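Local coordinates for protein malate dehydrogenase (Pyrococcus horikoshii, PDB 1V9N) that catalyses the NAD-dependent oxidation of (S)-malate to oxaloacetate as a homodimer of the LDH2/MDH2 oxidoreductase family, at residues A[157-170]-A[242-254]. Sequence-based numbering, arbitrary orientation.
Sequences PTGGIERILGTNPI and GHKGYGLSLMVDI. With NDP (NADPH dihydro-nicotinamide-adenine-dinucleotide phosphate), chain B.
Pro-157 lays CB over one face of the Tyr-246 ring, a CH-pi contact 4.0 Å from the ring centroid. Its neighbour Thr-158 brings its backbone N over the same face and its OG1 3.3 Å from CD2 of Tyr-246. Leu-165 CD1 comes obliquely to Tyr-246 CD1 (3.3 Å), the two side chains crossing at about a right angle. The Tyr-246 ring, swung to the side remote from its own backbone N (chi1 157°), reaches the adenine of NADPH, and its OH is hydrogen-bonded to Trp-320 O of the second subunit. Replacing this tyrosine by alanine is likely to leave Pro-157 and Leu-165 without their ring partner and open a gap beside the adenine. The start of this helix binds the cofactor diphosphate through His-243 NE2 and Lys-244 NZ. Gly-166 N donates to a water that also bonds Ser-249 OG. Asn-168 ND2 gives a nearly straight bond to Ser-249 O (3.1 Å, 166°). A more bent bond (137°) runs from Asn-168 ND2 to Asp-253 OD2, also held by Ser-265 OG, from above the carboxylate plane. Ile-170 CD1 packs tightly on Met-251 CE (3.3 Å). The loop thus lies along helix 242-258 and leads into strand 170-174, while strand 144-149 packs against Met-251 and Val-252.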
loop_
_atom_site.group_PDB
_atom_site.type_symbol
_atom_site.label_atom_id
_atom_site.label_comp_id
_atom_site.label_asym_id
_atom_site.label_seq_id
_atom_site.Cartn_x
_atom_site.Cartn_y
_atom_site.Cartn_z
ATOM N N PRO A 157 13.053 5.079 -10.871
ATOM C CA PRO A 157 11.665 5.029 -11.332
ATOM C C PRO A 157 11.577 4.185 -12.600
ATOM O O PRO A 157 12.566 4.040 -13.327
ATOM C CB PRO A 157 11.334 6.497 -11.579
ATOM C CG PRO A 157 12.652 7.064 -12.012
ATOM C CD PRO A 157 13.610 6.433 -11.026
ATOM N N THR A 158 10.396 3.633 -12.856
ATOM C CA THR A 158 10.179 2.799 -14.024
ATOM C C THR A 158 10.490 3.558 -15.307
ATOM O O THR A 158 9.845 4.559 -15.625
ATOM C CB THR A 158 8.727 2.289 -14.071
ATOM O OG1 THR A 158 8.444 1.559 -12.870
ATOM C CG2 THR A 158 8.518 1.372 -15.275
ATOM N N GLY A 159 11.487 3.070 -16.039
ATOM C CA GLY A 159 11.878 3.713 -17.279
ATOM C C GLY A 159 13.105 4.586 -17.114
ATOM O O GLY A 159 13.562 5.213 -18.073
ATOM N N GLY A 160 13.645 4.621 -15.899
ATOM C CA GLY A 160 14.814 5.437 -15.621
ATOM C C GLY A 160 15.964 4.641 -15.047
ATOM O O GLY A 160 15.848 3.432 -14.847
ATOM N N ILE A 161 17.075 5.316 -14.767
ATOM C CA ILE A 161 18.253 4.645 -14.231
ATOM C C ILE A 161 18.887 5.333 -13.024
ATOM O O ILE A 161 19.816 4.798 -12.423
ATOM C CB ILE A 161 19.333 4.482 -15.330
ATOM C CG1 ILE A 161 19.763 5.852 -15.854
ATOM C CG2 ILE A 161 18.779 3.657 -16.478
ATOM C CD1 ILE A 161 20.786 5.787 -16.979
ATOM N N GLU A 162 18.391 6.514 -12.671
ATOM C CA GLU A 162 18.929 7.256 -11.530
ATOM C C GLU A 162 18.332 6.818 -10.200
ATOM O O GLU A 162 17.190 6.369 -10.146
ATOM C CB GLU A 162 18.639 8.746 -11.666
ATOM C CG GLU A 162 19.382 9.486 -12.740
ATOM C CD GLU A 162 19.129 10.977 -12.635
ATOM O OE1 GLU A 162 19.431 11.553 -11.566
ATOM O OE2 GLU A 162 18.622 11.572 -13.605
ATOM N N ARG A 163 19.109 6.959 -9.130
ATOM C CA ARG A 163 18.620 6.644 -7.795
ATOM C C ARG A 163 17.825 7.889 -7.425
ATOM O O ARG A 163 18.409 8.930 -7.135
ATOM C CB ARG A 163 19.758 6.509 -6.783
ATOM C CG ARG A 163 20.685 5.326 -6.936
ATOM C CD ARG A 163 21.639 5.313 -5.749
ATOM N NE ARG A 163 22.604 4.218 -5.790
ATOM C CZ ARG A 163 23.513 3.999 -4.846
ATOM N NH1 ARG A 163 23.581 4.799 -3.788
ATOM N NH2 ARG A 163 24.355 2.980 -4.957
ATOM N N ILE A 164 16.503 7.802 -7.443
ATOM C CA ILE A 164 15.701 8.969 -7.101
ATOM C C ILE A 164 14.635 8.701 -6.054
ATOM O O ILE A 164 14.297 9.592 -5.278
ATOM C CB ILE A 164 15.059 9.588 -8.369
ATOM C CG1 ILE A 164 16.088 10.491 -9.054
ATOM C CG2 ILE A 164 13.795 10.367 -8.017
ATOM C CD1 ILE A 164 15.522 11.358 -10.137
ATOM N N LEU A 165 14.118 7.475 -6.027
ATOM C CA LEU A 165 13.081 7.102 -5.067
ATOM C C LEU A 165 13.671 6.369 -3.862
ATOM O O LEU A 165 14.729 5.742 -3.958
ATOM C CB LEU A 165 12.044 6.203 -5.744
ATOM C CG LEU A 165 11.420 6.724 -7.044
ATOM C CD1 LEU A 165 10.522 5.651 -7.627
ATOM C CD2 LEU A 165 10.634 7.996 -6.774
ATOM N N GLY A 166 12.977 6.439 -2.730
ATOM C CA GLY A 166 13.454 5.755 -1.542
ATOM C C GLY A 166 12.900 4.344 -1.472
ATOM O O GLY A 166 11.990 3.995 -2.222
ATOM N N THR A 167 13.451 3.524 -0.584
ATOM C CA THR A 167 12.978 2.157 -0.423
ATOM C C THR A 167 11.657 2.173 0.353
ATOM O O THR A 167 11.013 1.142 0.561
ATOM C CB THR A 167 14.037 1.291 0.277
ATOM O OG1 THR A 167 14.599 2.010 1.382
ATOM C CG2 THR A 167 15.148 0.937 -0.708
ATOM N N ASN A 168 11.284 3.379 0.763
ATOM C CA ASN A 168 10.038 3.693 1.458
ATOM C C ASN A 168 9.148 2.515 1.830
ATOM O O ASN A 168 8.267 2.120 1.069
ATOM C CB ASN A 168 9.267 4.680 0.587
ATOM C CG ASN A 168 10.124 5.862 0.176
ATOM O OD1 ASN A 168 11.230 6.038 0.689
ATOM N ND2 ASN A 168 9.620 6.681 -0.735
ATOM N N PRO A 169 9.342 1.966 3.036
ATOM C CA PRO A 169 8.551 0.824 3.490
ATOM C C PRO A 169 7.130 1.157 3.921
ATOM O O PRO A 169 6.786 2.319 4.164
ATOM C CB PRO A 169 9.390 0.276 4.642
ATOM C CG PRO A 169 9.907 1.530 5.277
ATOM C CD PRO A 169 10.310 2.382 4.069
ATOM N N ILE A 170 6.313 0.112 3.992
ATOM C CA ILE A 170 4.928 0.201 4.421
ATOM C C ILE A 170 4.720 -0.912 5.433
ATOM O O ILE A 170 5.098 -2.057 5.185
ATOM C CB ILE A 170 3.940 -0.035 3.265
ATOM C CG1 ILE A 170 4.064 1.081 2.230
ATOM C CG2 ILE A 170 2.521 -0.130 3.819
ATOM C CD1 ILE A 170 3.207 0.866 0.991
ATOM N N GLY A 242 6.452 -3.611 -12.420
ATOM C CA GLY A 242 7.467 -2.732 -11.861
ATOM C C GLY A 242 6.956 -1.332 -11.547
ATOM O O GLY A 242 7.374 -0.718 -10.569
ATOM N N HIS A 243 6.048 -0.831 -12.379
ATOM C CA HIS A 243 5.471 0.496 -12.201
ATOM C C HIS A 243 4.593 0.594 -10.954
ATOM O O HIS A 243 4.286 1.696 -10.493
ATOM C CB HIS A 243 4.644 0.864 -13.427
ATOM C CG HIS A 243 3.675 -0.199 -13.833
ATOM N ND1 HIS A 243 4.078 -1.437 -14.291
ATOM C CD2 HIS A 243 2.321 -0.221 -13.833
ATOM C CE1 HIS A 243 3.013 -2.174 -14.554
ATOM N NE2 HIS A 243 1.934 -1.459 -14.284
ATOM N N LYS A 244 4.177 -0.555 -10.428
ATOM C CA LYS A 244 3.355 -0.589 -9.227
ATOM C C LYS A 244 4.225 -0.361 -7.996
ATOM O O LYS A 244 3.872 0.431 -7.123
ATOM C CB LYS A 244 2.617 -1.924 -9.117
ATOM C CG LYS A 244 1.559 -2.112 -10.192
ATOM C CD LYS A 244 0.839 -3.448 -10.056
ATOM C CE LYS A 244 -0.260 -3.551 -11.098
ATOM N NZ LYS A 244 -1.090 -4.777 -10.930
ATOM N N GLY A 245 5.360 -1.051 -7.927
ATOM C CA GLY A 245 6.253 -0.868 -6.799
ATOM C C GLY A 245 6.717 0.577 -6.785
ATOM O O GLY A 245 6.976 1.162 -5.732
ATOM N N TYR A 246 6.821 1.150 -7.981
ATOM C CA TYR A 246 7.236 2.536 -8.164
ATOM C C TYR A 246 6.140 3.474 -7.644
ATOM O O TYR A 246 6.427 4.493 -7.017
ATOM C CB TYR A 246 7.551 2.743 -9.660
ATOM C CG TYR A 246 7.507 4.143 -10.250
ATOM C CD1 TYR A 246 7.910 5.269 -9.530
ATOM C CD2 TYR A 246 7.119 4.322 -11.579
ATOM C CE1 TYR A 246 7.925 6.540 -10.131
ATOM C CE2 TYR A 246 7.132 5.568 -12.180
ATOM C CZ TYR A 246 7.531 6.674 -11.463
ATOM O OH TYR A 246 7.524 7.902 -12.096
ATOM N N GLY A 247 4.886 3.110 -7.886
ATOM C CA GLY A 247 3.786 3.930 -7.418
ATOM C C GLY A 247 3.669 3.891 -5.904
ATOM O O GLY A 247 3.428 4.913 -5.268
ATOM N N LEU A 248 3.838 2.704 -5.331
ATOM C CA LEU A 248 3.764 2.525 -3.885
ATOM C C LEU A 248 4.824 3.385 -3.201
ATOM O O LEU A 248 4.594 3.939 -2.125
ATOM C CB LEU A 248 3.976 1.049 -3.531
ATOM C CG LEU A 248 2.856 0.086 -3.947
ATOM C CD1 LEU A 248 3.334 -1.353 -3.824
ATOM C CD2 LEU A 248 1.627 0.320 -3.071
ATOM N N SER A 249 5.991 3.489 -3.828
ATOM C CA SER A 249 7.069 4.297 -3.271
ATOM C C SER A 249 6.654 5.761 -3.232
ATOM O O SER A 249 6.970 6.476 -2.282
ATOM C CB SER A 249 8.344 4.147 -4.104
ATOM O OG SER A 249 9.368 4.971 -3.584
ATOM N N LEU A 250 5.947 6.204 -4.266
ATOM C CA LEU A 250 5.479 7.587 -4.342
ATOM C C LEU A 250 4.368 7.854 -3.328
ATOM O O LEU A 250 4.291 8.932 -2.742
ATOM C CB LEU A 250 4.976 7.905 -5.749
ATOM C CG LEU A 250 6.012 7.865 -6.876
ATOM C CD1 LEU A 250 5.391 8.463 -8.138
ATOM C CD2 LEU A 250 7.263 8.654 -6.475
HETATM N N MSE A 251 3.498 6.871 -3.139
HETATM C CA MSE A 251 2.416 7.002 -2.173
HETATM C C MSE A 251 3.040 7.345 -0.826
HETATM O O MSE A 251 2.599 8.264 -0.141
HETATM C CB MSE A 251 1.642 5.683 -2.066
HETATM C CG MSE A 251 0.586 5.667 -0.974
HETATM SE SE MSE A 251 -0.400 3.992 -0.937
HETATM C CE MSE A 251 0.789 2.983 0.173
ATOM N N VAL A 252 4.083 6.607 -0.456
ATOM C CA VAL A 252 4.771 6.843 0.807
ATOM C C VAL A 252 5.319 8.271 0.910
ATOM O O VAL A 252 5.139 8.936 1.933
ATOM C CB VAL A 252 5.941 5.854 0.999
ATOM C CG1 VAL A 252 6.767 6.248 2.220
ATOM C CG2 VAL A 252 5.411 4.448 1.151
ATOM N N ASP A 253 5.990 8.737 -0.142
ATOM C CA ASP A 253 6.562 10.086 -0.147
ATOM C C ASP A 253 5.488 11.173 -0.138
ATOM O O ASP A 253 5.676 12.243 0.437
ATOM C CB ASP A 253 7.467 10.285 -1.368
ATOM C CG ASP A 253 8.946 10.253 -1.014
ATOM O OD1 ASP A 253 9.346 10.898 -0.017
ATOM O OD2 ASP A 253 9.714 9.601 -1.743
ATOM N N ILE A 254 4.365 10.904 -0.788
ATOM C CA ILE A 254 3.281 11.871 -0.833
ATOM C C ILE A 254 2.648 11.996 0.556
ATOM O O ILE A 254 2.392 13.102 1.031
ATOM C CB ILE A 254 2.214 11.446 -1.872
ATOM C CG1 ILE A 254 2.799 11.561 -3.282
ATOM C CG2 ILE A 254 0.962 12.314 -1.739
ATOM C CD1 ILE A 254 1.900 11.003 -4.381
HETATM P PA NDP B . -2.004 -1.010 -14.428
HETATM O O1A NDP B . -2.690 -0.718 -15.664
HETATM O O2A NDP B . -0.797 -1.905 -14.347
HETATM O O5B NDP B . -1.642 0.432 -13.736
HETATM C C5B NDP B . -0.974 0.506 -12.462
HETATM C C4B NDP B . -0.851 2.009 -12.148
HETATM O O4B NDP B . 0.453 2.375 -12.633
HETATM C C3B NDP B . -1.819 2.960 -12.796
HETATM O O3B NDP B . -2.138 4.003 -11.826
HETATM C C2B NDP B . -1.132 3.535 -13.984
HETATM O O2B NDP B . -1.579 4.818 -14.457
HETATM C C1B NDP B . 0.297 3.465 -13.541
HETATM N N9A NDP B . 1.284 3.210 -14.626
HETATM C C8A NDP B . 1.177 2.365 -15.767
HETATM N N7A NDP B . 2.280 2.393 -16.480
HETATM C C5A NDP B . 3.136 3.243 -15.841
HETATM C C6A NDP B . 4.472 3.700 -16.079
HETATM N N6A NDP B . 5.151 3.263 -17.145
HETATM N N1A NDP B . 5.060 4.589 -15.204
HETATM C C2A NDP B . 4.373 5.039 -14.105
HETATM N N3A NDP B . 3.115 4.665 -13.791
HETATM C C4A NDP B . 2.545 3.758 -14.705
HETATM O O3 NDP B . -2.963 -1.519 -13.292
HETATM P PN NDP B . -3.893 -2.769 -12.991
HETATM O O1N NDP B . -3.355 -3.362 -11.771
HETATM O O2N NDP B . -3.801 -3.567 -14.260
HETATM O O5D NDP B . -5.303 -2.057 -12.796
HETATM C C5D NDP B . -6.531 -2.565 -13.390
HETATM C C4D NDP B . -7.752 -1.646 -13.004
HETATM O O4D NDP B . -8.755 -2.503 -12.490
HETATM C C3D NDP B . -7.516 -0.585 -11.900
HETATM O O3D NDP B . -8.170 0.626 -12.301
HETATM C C2D NDP B . -8.076 -1.193 -10.626
HETATM O O2D NDP B . -8.509 -0.198 -9.722
HETATM C C1D NDP B . -9.203 -2.093 -11.196
HETATM N N1N NDP B . -9.485 -3.306 -10.382
HETATM C C2N NDP B . -10.769 -3.372 -9.772
HETATM C C3N NDP B . -11.058 -4.560 -8.982
HETATM C C7N NDP B . -12.367 -4.693 -8.335
HETATM O O7N NDP B . -12.689 -5.675 -7.654
HETATM N N7N NDP B . -13.301 -3.712 -8.463
HETATM C C4N NDP B . -10.051 -5.568 -8.877
HETATM C C5N NDP B . -8.802 -5.478 -9.477
HETATM C C6N NDP B . -8.514 -4.348 -10.238
HETATM P P2B NDP B . -2.519 5.069 -15.668
HETATM O O1X NDP B . -1.885 6.228 -16.316
HETATM O O2X NDP B . -3.896 5.395 -15.186
HETATM O O3X NDP B . -2.533 3.841 -16.574
HETATM O O HOH W 1 10.322 7.799 -3.364
#